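Lysine-sensitive aspartokinase 3 (Escherichia coli, PDB 2J0W) catalyses the ATP-dependent phosphorylation of L-aspartate to 4-phospho-L-aspartate, an early step in lysine biosynthesis that is subject to feedback inhibition by lysine. Local coordinates at residues A[141-146]-A[191-196]; A[381-386]-A[414-419]; A[15-20]-A[75-80]. All coordinates share one frame; numbering follows the deposited sequence.

Interaction 1 (A[141-146]-A[191-196])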
loop_
_atom_site.group_PDB
_atom_site.type_symbol
_atom_site.label_atom_id
_atom_site.label_comp_id
_atom_site.label_asym_id
_atom_site.label_seq_id
_atom_site.Cartn_x
_atom_site.Cartn_y
_atom_site.Cartn_z
ATOM N N ASP A 141 25.871 -35.845 0.767
ATOM C CA ASP A 141 26.050 -34.470 1.265
ATOM C C ASP A 141 25.457 -33.411 0.312
ATOM O O ASP A 141 26.130 -32.992 -0.637
ATOM C CB ASP A 141 27.551 -34.208 1.457
ATOM C CG ASP A 141 27.840 -32.874 2.125
ATOM O OD1 ASP A 141 27.056 -31.909 1.957
ATOM O OD2 ASP A 141 28.878 -32.789 2.813
ATOM N N VAL A 142 24.225 -32.957 0.564
ATOM C CA VAL A 142 23.612 -31.973 -0.327
ATOM C C VAL A 142 24.529 -30.848 -0.691
ATOM O O VAL A 142 24.413 -30.283 -1.774
ATOM C CB VAL A 142 22.358 -31.288 0.242
ATOM C CG1 VAL A 142 21.114 -32.059 -0.137
ATOM C CG2 VAL A 142 22.490 -31.108 1.727
ATOM N N ARG A 143 25.436 -30.499 0.202
ATOM C CA ARG A 143 26.330 -29.395 -0.097
ATOM C C ARG A 143 27.052 -29.557 -1.430
ATOM O O ARG A 143 27.448 -28.567 -2.048
ATOM C CB ARG A 143 27.308 -29.195 1.053
ATOM C CG ARG A 143 26.594 -28.745 2.309
ATOM C CD ARG A 143 27.543 -28.585 3.458
ATOM N NE ARG A 143 28.095 -29.871 3.858
ATOM C CZ ARG A 143 28.940 -30.038 4.870
ATOM N NH1 ARG A 143 29.337 -28.998 5.603
ATOM N NH2 ARG A 143 29.401 -31.249 5.136
ATOM N N LYS A 144 27.204 -30.793 -1.893
ATOM C CA LYS A 144 27.856 -31.022 -3.182
ATOM C C LYS A 144 26.947 -30.519 -4.299
ATOM O O LYS A 144 27.407 -30.231 -5.402
ATOM C CB LYS A 144 28.127 -32.506 -3.413
ATOM C CG LYS A 144 29.042 -33.162 -2.409
ATOM C CD LYS A 144 29.157 -34.649 -2.721
ATOM C CE LYS A 144 29.817 -35.421 -1.588
ATOM N NZ LYS A 144 29.607 -36.888 -1.764
ATOM N N VAL A 145 25.655 -30.406 -4.007
ATOM C CA VAL A 145 24.707 -29.958 -5.007
ATOM C C VAL A 145 23.968 -28.660 -4.752
ATOM O O VAL A 145 23.768 -27.876 -5.681
ATOM C CB VAL A 145 23.683 -31.049 -5.276
ATOM C CG1 VAL A 145 22.380 -30.437 -5.742
ATOM C CG2 VAL A 145 24.240 -32.003 -6.333
ATOM N N MET A 146 23.562 -28.429 -3.507
ATOM C CA MET A 146 22.808 -27.229 -3.135
ATOM C C MET A 146 23.641 -25.954 -3.090
ATOM O O MET A 146 23.966 -25.469 -2.005
ATOM C CB MET A 146 22.161 -27.459 -1.764
ATOM C CG MET A 146 21.240 -26.359 -1.289
ATOM S SD MET A 146 19.836 -26.168 -2.390
ATOM C CE MET A 146 18.932 -27.610 -1.994
ATOM N N GLY A 191 33.194 -22.603 -1.106
ATOM C CA GLY A 191 33.102 -23.782 -0.252
ATOM C C GLY A 191 32.531 -23.690 1.153
ATOM O O GLY A 191 32.292 -24.720 1.787
ATOM N N ARG A 192 32.327 -22.473 1.649
ATOM C CA ARG A 192 31.784 -22.260 2.988
ATOM C C ARG A 192 30.347 -22.754 3.078
ATOM O O ARG A 192 29.593 -22.659 2.108
ATOM C CB ARG A 192 31.850 -20.779 3.333
ATOM C CG ARG A 192 33.267 -20.243 3.266
ATOM C CD ARG A 192 33.367 -18.821 3.748
ATOM N NE ARG A 192 32.842 -17.861 2.786
ATOM C CZ ARG A 192 32.677 -16.570 3.055
ATOM N NH1 ARG A 192 32.996 -16.102 4.256
ATOM N NH2 ARG A 192 32.207 -15.747 2.128
ATOM N N THR A 193 29.977 -23.285 4.242
ATOM C CA THR A 193 28.635 -23.814 4.452
ATOM C C THR A 193 27.604 -22.726 4.708
ATOM O O THR A 193 27.872 -21.751 5.411
ATOM C CB THR A 193 28.589 -24.797 5.641
ATOM O OG1 THR A 193 29.620 -25.784 5.496
ATOM C CG2 THR A 193 27.242 -25.523 5.673
ATOM N N THR A 194 26.417 -22.906 4.130
ATOM C CA THR A 194 25.311 -21.961 4.298
ATOM C C THR A 194 24.062 -22.710 4.719
ATOM O O THR A 194 24.017 -23.940 4.654
ATOM C CB THR A 194 24.977 -21.267 2.983
ATOM O OG1 THR A 194 24.679 -22.269 1.995
ATOM C CG2 THR A 194 26.151 -20.399 2.519
ATOM N N THR A 195 23.048 -21.972 5.156
ATOM C CA THR A 195 21.768 -22.583 5.517
ATOM C C THR A 195 20.702 -21.746 4.817
ATOM O O THR A 195 20.939 -20.571 4.528
ATOM C CB THR A 195 21.514 -22.570 7.029
ATOM O OG1 THR A 195 21.448 -21.214 7.509
ATOM C CG2 THR A 195 22.616 -23.318 7.739
ATOM N N LEU A 196 19.546 -22.340 4.530
ATOM C CA LEU A 196 18.470 -21.629 3.828
ATOM C C LEU A 196 17.533 -20.839 4.749
ATOM O O LEU A 196 16.630 -20.152 4.273
ATOM C CB LEU A 196 17.650 -22.627 3.007
ATOM C CG LEU A 196 18.508 -23.495 2.081
ATOM C CD1 LEU A 196 17.782 -24.796 1.755
ATOM C CD2 LEU A 196 18.865 -22.710 0.812
#
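Arg143 meets Thr193 through one hydrogen bond and a small aliphatic touch. Segment 141-146 starts with Asp141, whose carboxylate sits at the edge of the Arg143 guanidinium. Arg143 NH2 makes a salt bridge to Asp141 OD2 at 2.8 Å, reaching that oxygen on its syn side. This pairing helps fix how the guanidinium is turned. At Val142 the chain tightens: Val142 O accepts from both Val145 N and Met146 N, which come from opposite faces of its plane. Arg143 follows and carries the contact. With CD already beside Thr193, the bend at chi3 (-67°) turns the guanidinium so that NH1 reaches Thr193 OG1. NH1 donates to Thr193 OG1 at 3.2 Å. The oxygen lies near the guanidinium plane, but the bond is bent, with an N-H...O angle of 142°. Arg143 CD packs 3.8 Å from Thr193 CG2. Thr193 OG1 is also hydrogen-bonded to Glu113 of helix 108-131. Further on, Val145 packs on helix 159-176 and Met146 on helix 200-211. The side chain of Thr193 lies about 9 Å from that of Glu119, a substrate-binding residue. The contact joins the loop after edge strand 137-139 to the beta hairpin 185-187/193-195 of the amino acid kinase fold.

Interaction 2 (A[381-386]-A[414-419])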
loop_
_atom_site.group_PDB
_atom_site.type_symbol
_atom_site.label_atom_id
_atom_site.label_comp_id
_atom_site.label_asym_id
_atom_site.label_seq_id
_atom_site.Cartn_x
_atom_site.Cartn_y
_atom_site.Cartn_z
ATOM N N GLU A 381 8.902 6.017 11.732
ATOM C CA GLU A 381 8.121 5.529 12.861
ATOM C C GLU A 381 8.261 4.018 12.913
ATOM O O GLU A 381 8.326 3.361 11.867
ATOM C CB GLU A 381 6.645 5.878 12.704
ATOM C CG GLU A 381 6.281 7.285 13.087
ATOM C CD GLU A 381 4.780 7.466 13.192
ATOM O OE1 GLU A 381 4.167 6.821 14.072
ATOM O OE2 GLU A 381 4.212 8.244 12.396
ATOM N N VAL A 382 8.321 3.469 14.125
ATOM C CA VAL A 382 8.446 2.023 14.293
ATOM C C VAL A 382 7.634 1.495 15.470
ATOM O O VAL A 382 7.869 1.867 16.619
ATOM C CB VAL A 382 9.914 1.586 14.508
ATOM C CG1 VAL A 382 9.988 0.064 14.608
ATOM C CG2 VAL A 382 10.784 2.086 13.367
ATOM N N GLU A 383 6.679 0.623 15.166
ATOM C CA GLU A 383 5.835 0.013 16.182
ATOM C C GLU A 383 6.118 -1.492 16.197
ATOM O O GLU A 383 6.149 -2.130 15.145
ATOM C CB GLU A 383 4.364 0.279 15.865
ATOM C CG GLU A 383 4.056 1.746 15.641
ATOM C CD GLU A 383 2.581 2.068 15.792
ATOM O OE1 GLU A 383 2.206 3.238 15.557
ATOM O OE2 GLU A 383 1.799 1.158 16.156
ATOM N N GLU A 384 6.333 -2.052 17.387
ATOM C CA GLU A 384 6.632 -3.477 17.506
ATOM C C GLU A 384 5.580 -4.263 18.278
ATOM O O GLU A 384 4.590 -3.704 18.753
ATOM C CB GLU A 384 7.988 -3.676 18.181
ATOM C CG GLU A 384 9.148 -3.028 17.453
ATOM C CD GLU A 384 10.466 -3.232 18.172
ATOM O OE1 GLU A 384 10.540 -2.886 19.373
ATOM O OE2 GLU A 384 11.421 -3.737 17.539
ATOM N N GLY A 385 5.804 -5.570 18.396
ATOM C CA GLY A 385 4.874 -6.409 19.126
ATOM C C GLY A 385 3.508 -6.420 18.483
ATOM O O GLY A 385 2.486 -6.447 19.163
ATOM N N LEU A 386 3.499 -6.394 17.156
ATOM C CA LEU A 386 2.267 -6.415 16.384
ATOM C C LEU A 386 2.217 -7.756 15.660
ATOM O O LEU A 386 3.257 -8.302 15.293
ATOM C CB LEU A 386 2.269 -5.265 15.373
ATOM C CG LEU A 386 2.051 -3.841 15.889
ATOM C CD1 LEU A 386 2.479 -2.826 14.841
ATOM C CD2 LEU A 386 0.582 -3.651 16.249
ATOM N N ASN A 414 -8.296 -3.474 18.400
ATOM C CA ASN A 414 -7.701 -2.356 17.695
ATOM C C ASN A 414 -7.078 -2.840 16.405
ATOM O O ASN A 414 -6.046 -3.497 16.418
ATOM C CB ASN A 414 -6.612 -1.687 18.533
ATOM C CG ASN A 414 -5.808 -0.674 17.728
ATOM O OD1 ASN A 414 -6.321 0.372 17.327
ATOM N ND2 ASN A 414 -4.547 -0.992 17.474
ATOM N N ILE A 415 -7.703 -2.542 15.283
ATOM C CA ILE A 415 -7.104 -2.947 14.036
ATOM C C ILE A 415 -6.166 -1.805 13.690
ATOM O O ILE A 415 -6.588 -0.650 13.621
ATOM C CB ILE A 415 -8.165 -3.158 12.998
ATOM C CG1 ILE A 415 -9.149 -4.175 13.576
ATOM C CG2 ILE A 415 -7.533 -3.628 11.686
ATOM C CD1 ILE A 415 -10.127 -4.728 12.616
ATOM N N ARG A 416 -4.889 -2.132 13.502
ATOM C CA ARG A 416 -3.860 -1.135 13.226
ATOM C C ARG A 416 -3.531 -0.903 11.761
ATOM O O ARG A 416 -3.037 0.168 11.376
ATOM C CB ARG A 416 -2.575 -1.528 13.948
ATOM C CG ARG A 416 -1.412 -0.581 13.697
ATOM C CD ARG A 416 -1.621 0.760 14.380
ATOM N NE ARG A 416 -0.493 1.659 14.142
ATOM C CZ ARG A 416 -0.349 2.417 13.058
ATOM N NH1 ARG A 416 -1.271 2.399 12.105
ATOM N NH2 ARG A 416 0.729 3.177 12.918
ATOM N N MET A 417 -3.790 -1.907 10.941
ATOM C CA MET A 417 -3.463 -1.793 9.537
ATOM C C MET A 417 -4.324 -2.773 8.779
ATOM O O MET A 417 -4.568 -3.882 9.248
ATOM C CB MET A 417 -1.980 -2.129 9.335
ATOM C CG MET A 417 -1.408 -1.863 7.957
ATOM S SD MET A 417 -1.843 -3.127 6.753
ATOM C CE MET A 417 -1.189 -4.561 7.521
ATOM N N ILE A 418 -4.829 -2.354 7.632
ATOM C CA ILE A 418 -5.613 -3.258 6.830
ATOM C C ILE A 418 -5.063 -3.112 5.437
ATOM O O ILE A 418 -4.990 -2.020 4.895
ATOM C CB ILE A 418 -7.104 -2.913 6.854
ATOM C CG1 ILE A 418 -7.583 -2.829 8.301
ATOM C CG2 ILE A 418 -7.890 -4.004 6.137
ATOM C CD1 ILE A 418 -9.048 -2.575 8.441
ATOM N N CYS A 419 -4.625 -4.216 4.871
ATOM C CA CYS A 419 -4.072 -4.176 3.540
ATOM C C CYS A 419 -4.856 -5.186 2.752
ATOM O O CYS A 419 -4.794 -6.389 3.034
ATOM C CB CYS A 419 -2.592 -4.542 3.572
ATOM S SG CYS A 419 -1.812 -4.400 1.978
#
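Glu383 and Arg416 form a two-pronged salt bridge in the ACT-domain part of the chain, the region required for homodimerization. Arg416 grips the carboxylate side-on, using NE and one terminal nitrogen. Arg416 NH2 donates to Glu383 OE1 at 3.0 Å, with an N-H...O angle of 157°. Arg416 NE donates to Glu383 OE2 at 3.1 Å and is about equally straight. Each oxygen thus has its own N-H. Both oxygens lie near the guanidinium plane, yet the nitrogens approach from above the carboxylate plane. The two flat groups are turned 57° from each other, and the side chains cross at about a right angle. Glu383 runs out extended beyond CG. Arg416 bends at chi2 (71°), which brings the guanidinium edge up to the carboxylate.

Further polar groups lie around the bridge. Glu381 OE1 is 5.1 Å from Arg416 NH2, too far for a salt bridge, but its charge probably favours the arginine there. On the second subunit, Gly421 O accepts a hydrogen bond from Arg416 NH1. Lys398 of that subunit makes only a long, weak ion pair with Glu383 OE1. Arg416 therefore ties two parts of its own chain together and also reaches across the dimer interface.

The apolar part is smaller. The chain turns a corner at Gly385, after strand 380-384, and Leu386 starts the next strand. Both Leu386 and Arg416 also pack on Leu310 of strand 299-313. Across this contact, Leu386 meets the root of the arginine rather than its charged end: its CD2 methyl lies 4.4 Å from Arg416 CB.

Interaction 3 (A[15-20]-A[75-80])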
loop_
_atom_site.group_PDB
_atom_site.type_symbol
_atom_site.label_atom_id
_atom_site.label_comp_id
_atom_site.label_asym_id
_atom_site.label_seq_id
_atom_site.Cartn_x
_atom_site.Cartn_y
_atom_site.Cartn_z
ATOM N N ALA A 15 13.139 -37.366 15.777
ATOM C CA ALA A 15 13.560 -36.939 17.096
ATOM C C ALA A 15 14.304 -38.039 17.801
ATOM O O ALA A 15 15.257 -37.783 18.520
ATOM C CB ALA A 15 12.348 -36.520 17.921
ATOM N N ASP A 16 13.870 -39.272 17.597
ATOM C CA ASP A 16 14.519 -40.402 18.247
ATOM C C ASP A 16 14.411 -41.678 17.440
ATOM O O ASP A 16 13.747 -41.723 16.400
ATOM C CB ASP A 16 13.909 -40.639 19.624
ATOM C CG ASP A 16 12.407 -40.790 19.565
ATOM O OD1 ASP A 16 11.915 -41.461 18.626
ATOM O OD2 ASP A 16 11.724 -40.241 20.461
ATOM N N PHE A 17 15.058 -42.720 17.948
ATOM C CA PHE A 17 15.063 -44.020 17.301
ATOM C C PHE A 17 13.677 -44.470 16.806
ATOM O O PHE A 17 13.493 -44.728 15.614
ATOM C CB PHE A 17 15.648 -45.056 18.259
ATOM C CG PHE A 17 15.885 -46.398 17.631
ATOM C CD1 PHE A 17 15.067 -47.478 17.937
ATOM C CD2 PHE A 17 16.932 -46.579 16.729
ATOM C CE1 PHE A 17 15.287 -48.724 17.354
ATOM C CE2 PHE A 17 17.162 -47.819 16.139
ATOM C CZ PHE A 17 16.338 -48.896 16.452
ATOM N N ASP A 18 12.704 -44.555 17.712
ATOM C CA ASP A 18 11.356 -44.982 17.335
ATOM C C ASP A 18 10.824 -44.159 16.176
ATOM O O ASP A 18 10.518 -44.692 15.105
ATOM C CB ASP A 18 10.400 -44.859 18.523
ATOM C CG ASP A 18 10.786 -45.770 19.675
ATOM O OD1 ASP A 18 11.092 -46.959 19.420
ATOM O OD2 ASP A 18 10.777 -45.297 20.833
ATOM N N ALA A 19 10.721 -42.854 16.409
ATOM C CA ALA A 19 10.239 -41.905 15.415
ATOM C C ALA A 19 10.973 -42.112 14.098
ATOM O O ALA A 19 10.367 -42.180 13.016
ATOM C CB ALA A 19 10.468 -40.484 15.921
ATOM N N MET A 20 12.290 -42.212 14.204
ATOM C CA MET A 20 13.110 -42.401 13.029
ATOM C C MET A 20 12.618 -43.645 12.316
ATOM O O MET A 20 12.529 -43.671 11.095
ATOM C CB MET A 20 14.574 -42.540 13.436
ATOM C CG MET A 20 15.535 -42.078 12.370
ATOM S SD MET A 20 16.939 -41.183 13.064
ATOM C CE MET A 20 18.150 -42.423 13.071
ATOM N N LEU A 75 21.849 -43.873 18.909
ATOM C CA LEU A 75 23.057 -44.657 18.717
ATOM C C LEU A 75 23.045 -45.973 19.502
ATOM O O LEU A 75 23.277 -47.043 18.942
ATOM C CB LEU A 75 24.256 -43.809 19.148
ATOM C CG LEU A 75 25.645 -44.258 18.713
ATOM C CD1 LEU A 75 25.757 -44.175 17.192
ATOM C CD2 LEU A 75 26.688 -43.371 19.379
ATOM N N GLU A 76 22.767 -45.866 20.799
ATOM C CA GLU A 76 22.720 -47.009 21.707
ATOM C C GLU A 76 21.619 -48.027 21.398
ATOM O O GLU A 76 21.451 -48.985 22.148
ATOM C CB GLU A 76 22.533 -46.533 23.148
ATOM C CG GLU A 76 23.666 -45.681 23.688
ATOM C CD GLU A 76 23.343 -45.046 25.035
ATOM O OE1 GLU A 76 24.249 -44.394 25.595
ATOM O OE2 GLU A 76 22.199 -45.188 25.530
ATOM N N ARG A 77 20.875 -47.826 20.310
ATOM C CA ARG A 77 19.801 -48.757 19.951
ATOM C C ARG A 77 20.107 -49.494 18.652
ATOM O O ARG A 77 19.391 -50.414 18.252
ATOM C CB ARG A 77 18.477 -48.006 19.812
ATOM C CG ARG A 77 18.042 -47.253 21.043
ATOM C CD ARG A 77 17.012 -48.030 21.832
ATOM N NE ARG A 77 15.839 -48.318 21.015
ATOM C CZ ARG A 77 14.678 -48.762 21.486
ATOM N NH1 ARG A 77 14.517 -48.976 22.788
ATOM N NH2 ARG A 77 13.670 -48.988 20.653
ATOM N N LEU A 78 21.163 -49.057 17.982
ATOM C CA LEU A 78 21.576 -49.666 16.729
ATOM C C LEU A 78 22.165 -51.050 16.981
ATOM O O LEU A 78 22.486 -51.400 18.121
ATOM C CB LEU A 78 22.639 -48.805 16.066
ATOM C CG LEU A 78 22.248 -47.387 15.697
ATOM C CD1 LEU A 78 23.453 -46.491 15.890
ATOM C CD2 LEU A 78 21.727 -47.350 14.263
ATOM N N ARG A 79 22.324 -51.820 15.909
ATOM C CA ARG A 79 22.896 -53.151 16.009
ATOM C C ARG A 79 24.422 -53.024 16.072
ATOM O O ARG A 79 25.054 -53.574 16.970
ATOM C CB ARG A 79 22.470 -53.998 14.805
ATOM C CG ARG A 79 22.632 -55.513 14.984
ATOM C CD ARG A 79 21.651 -56.268 14.086
ATOM N NE ARG A 79 20.268 -55.898 14.396
ATOM C CZ ARG A 79 19.223 -56.142 13.609
ATOM N NH1 ARG A 79 19.393 -56.764 12.450
ATOM N NH2 ARG A 79 18.006 -55.748 13.973
ATOM N N TYR A 80 25.008 -52.287 15.132
ATOM C CA TYR A 80 26.458 -52.099 15.108
ATOM C C TYR A 80 26.790 -50.613 15.279
ATOM O O TYR A 80 27.180 -49.921 14.336
ATOM C CB TYR A 80 27.054 -52.615 13.786
ATOM C CG TYR A 80 26.658 -54.032 13.400
ATOM C CD1 TYR A 80 25.489 -54.281 12.670
ATOM C CD2 TYR A 80 27.455 -55.123 13.756
ATOM C CE1 TYR A 80 25.126 -55.582 12.301
ATOM C CE2 TYR A 80 27.097 -56.427 13.393
ATOM C CZ TYR A 80 25.934 -56.645 12.668
ATOM O OH TYR A 80 25.583 -57.927 12.313
#
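Asp18 OD1 and Arg77 NH2 make the closest polar pair across this contact, a salt bridge of 3.5 Å. It is a loose one, with no hydrogen bond. The carboxylate and guanidinium planes are nearly perpendicular.

The larger part of the contact is between Arg77 and Phe17. Arg77 CB sits over the centre of one face of the Phe17 ring, in a CH-pi contact of 3.7 Å from CB to the ring centroid. The direction is only 9° off the ring normal. The chain of Arg77 then bends at chi2 and chi3, folding the guanidinium back toward the ring. Arg77 NE comes within 3.3 Å of Phe17 CD1, and NH2 also lies close to that atom. CD1 is met at the guanidinium edge, and the two planes are 71° apart, so the groups do not stack flat.

Phe17 opens helix 17-27 of the amino acid kinase domain. Asp16 is the N-cap of this helix: Asp16 OD1 accepts from Ala19 N at 2.9 Å. The other side of the contact is a type I beta turn from Leu75 to Leu78, at the end of helix 57-75 and leading toward helix 82-102. A first torsion of -172° swings the Phe17 ring away from the backbone N and out to this turn. The ring also touches Ile129 and Glu132. An alanine in place of Phe17 has no ring face for Arg77 CB to rest on, and the guanidinium would probably be freer to turn and its pair with Asp18 less well placed. Both Phe17 and Arg77 touch a neighbouring molecule in the crystal, so their exact pose may partly reflect the lattice. Near the turn, the backbone N of Arg79 is hydrogen-bonded to Glu132 OE2.

From the N terminus, interaction 3 comes first. It closes a loop of 54 residues between the start of helix 17-27 and the turn after helix 57-75. Interaction 1 follows and closes a 44-residue loop, joining the region after strand 137-139 to strand 193-195. Both lie in the amino acid kinase domain, their centres 26 Å apart. Interaction 2 comes last, with 27 residues between its segments, and joins strands of the ACT-domain region. The three loops lie in series; none nests in or crosses another. Interaction 2 is on the opposite side of the chain's centre from the other two, its centre 38 Å from that of interaction 1 and 47 Å from that of interaction 3.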